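Local coordinates for glycerol kinase, putative (Plasmodium falciparum, PDB 2W40), which probably catalyses the ATP-dependent phosphorylation of glycerol to sn-glycerol 3-phosphate, the first step of glycerol degradation, at residues K97-A102 / P151-K156. Residues are numbered along the deposited sequence; the frame is centred on the assembly and turned at random.
With EDO (1,2-ethanediol), chain B.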
# COMPACT_ATOMS: atom_id res chain seq x y z
N LYS C 97 -39.26 12.76 -0.64
CA LYS C 97 -38.20 12.70 0.36
C LYS C 97 -37.53 11.32 0.39
O LYS C 97 -38.23 10.32 0.55
CB LYS C 97 -38.78 12.91 1.74
CG LYS C 97 -37.73 13.31 2.75
CD LYS C 97 -38.32 13.58 4.25
N PRO C 98 -36.22 11.24 0.23
CA PRO C 98 -35.50 9.98 0.38
C PRO C 98 -35.64 9.45 1.78
O PRO C 98 -35.57 10.23 2.72
CB PRO C 98 -34.03 10.35 0.09
CG PRO C 98 -34.11 11.54 -0.69
CD PRO C 98 -35.32 12.31 -0.24
N LEU C 99 -35.78 8.14 1.89
CA LEU C 99 -35.89 7.53 3.21
C LEU C 99 -34.51 7.12 3.71
O LEU C 99 -34.39 6.71 4.87
CB LEU C 99 -36.90 6.38 3.13
CG LEU C 99 -38.34 6.75 2.78
CD1 LEU C 99 -39.05 5.48 2.55
CD2 LEU C 99 -39.04 7.43 3.90
N TYR C 100 -33.51 7.12 2.82
CA TYR C 100 -32.15 6.81 3.13
C TYR C 100 -31.30 7.34 2.00
O TYR C 100 -31.82 7.62 0.96
CB TYR C 100 -32.00 5.30 3.26
CG TYR C 100 -30.64 4.90 3.89
CD1 TYR C 100 -30.49 4.90 5.25
CD2 TYR C 100 -29.53 4.47 3.12
CE1 TYR C 100 -29.22 4.59 5.83
CE2 TYR C 100 -28.35 4.10 3.66
CZ TYR C 100 -28.17 4.14 5.03
OH TYR C 100 -26.98 3.83 5.68
N ASN C 101 -29.99 7.47 2.21
CA ASN C 101 -29.07 7.79 1.10
C ASN C 101 -29.20 6.80 -0.05
O ASN C 101 -29.64 5.68 0.12
CB ASN C 101 -27.63 7.82 1.55
CG ASN C 101 -27.18 9.15 2.22
OD1 ASN C 101 -26.15 9.15 2.98
ND2 ASN C 101 -27.90 10.19 2.06
N ALA C 102 -28.70 7.18 -1.22
CA ALA C 102 -28.46 6.19 -2.26
C ALA C 102 -27.38 5.21 -1.72
O ALA C 102 -26.38 5.62 -1.23
CB ALA C 102 -28.02 6.85 -3.58
N PRO C 151 -37.46 -0.06 9.71
CA PRO C 151 -38.87 -0.41 9.64
C PRO C 151 -39.71 0.60 8.92
O PRO C 151 -40.68 0.23 8.38
CB PRO C 151 -39.30 -0.57 11.08
CG PRO C 151 -38.09 -0.54 11.95
CD PRO C 151 -36.90 -0.11 11.09
N GLU C 152 -39.36 1.89 8.89
CA GLU C 152 -40.12 2.84 8.07
C GLU C 152 -40.15 2.47 6.57
O GLU C 152 -41.14 2.56 5.90
CB GLU C 152 -39.52 4.27 8.28
CG GLU C 152 -40.23 5.32 7.46
CD GLU C 152 -39.65 6.67 7.61
OE1 GLU C 152 -38.38 6.85 7.76
OE2 GLU C 152 -40.54 7.56 7.50
N ILE C 153 -38.99 2.05 6.10
CA ILE C 153 -38.91 1.55 4.72
C ILE C 153 -39.75 0.31 4.49
O ILE C 153 -40.52 0.22 3.53
CB ILE C 153 -37.44 1.34 4.24
CG1 ILE C 153 -36.75 2.70 4.14
CG2 ILE C 153 -37.43 0.61 2.88
CD1 ILE C 153 -35.22 2.72 3.85
N LYS C 154 -39.61 -0.67 5.39
CA LYS C 154 -40.42 -1.83 5.30
C LYS C 154 -41.91 -1.48 5.27
O LYS C 154 -42.71 -2.03 4.47
CB LYS C 154 -40.11 -2.80 6.47
CG LYS C 154 -40.92 -4.09 6.44
CD LYS C 154 -40.61 -5.02 7.62
N GLN C 155 -42.32 -0.62 6.20
CA GLN C 155 -43.74 -0.25 6.32
C GLN C 155 -44.29 0.44 5.06
O GLN C 155 -45.46 0.30 4.64
CB GLN C 155 -43.88 0.66 7.54
CG GLN C 155 -43.71 -0.15 8.90
CD GLN C 155 -43.55 0.69 10.17
OE1 GLN C 155 -43.19 0.12 11.22
NE2 GLN C 155 -43.73 1.99 10.08
N LYS C 156 -43.49 1.32 4.51
CA LYS C 156 -43.91 2.14 3.36
C LYS C 156 -43.82 1.34 2.06
O LYS C 156 -44.59 1.66 1.16
CB LYS C 156 -43.11 3.41 3.24
CG LYS C 156 -43.39 4.47 4.35
CD LYS C 156 -42.51 5.67 4.29
CE LYS C 156 -42.91 6.56 3.18
NZ LYS C 156 -44.33 6.98 3.15
C1 EDO B . -26.74 5.67 8.27
O1 EDO B . -26.99 4.16 8.30
C2 EDO B . -25.87 6.55 7.27
O2 EDO B . -26.45 7.00 5.94
O HOH W 1 -36.15 5.81 6.88
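Leu99 and Ile153 share the same torsion pattern: in Leu99 CG is anti to the carbonyl carbon (chi1 -63°), in Ile153 it is CG1 (chi1 -67°), and the two side chains lie alongside each other, running in opposite senses. Leu99 CB comes to 3.8 Å from Ile153 CG1, while CD1 at the end of Ile153 points on towards the next loop residue, lying 4.2 Å from Tyr100 CB. The branched tip of Leu99 reaches on to the helix. Its CD1 sits 3.9 Å from Lys156 CD, and its CD2 lies 3.8 Å from Glu152 CD, the carboxylate carbon. Glu152 and Lys156, one helical turn apart, thus both touch the leucine tip. The lysine chain bends at its last two torsions; its ammonium end forms a salt bridge with Asp92 and a hydrogen bond with Thr161, so its contribution to Leu99 is aliphatic.

The polar link is a water that donates to Leu99 O (2.8 Å) and to Glu152 OE1 (2.6 Å), tying the loop carbonyl to the extended glutamate. Tyr100 directs its ring away from the helix, and its hydroxyl accepts a hydrogen bond from O1 of a 1,2-ethanediol, probably picked up from the crystallisation liquor, 2.6 Å from Tyr100 OH and near the ring plane. Glu46 and Arg109 also hydrogen-bond this hydroxyl, fixing the far end of the ring. Ile90 of strand 88-92 touches both Leu99 and Ile153, and Leu146 of helix 140-149 touches both Tyr100 and Ile153. This is surface packing away from the ADP-binding residues: a loop joining strands 88-92 and 102-103 laid against helix 151-158, within the N-terminal domain of an FGGY-family kinase of the sugar kinase/Hsp70/actin superfamily.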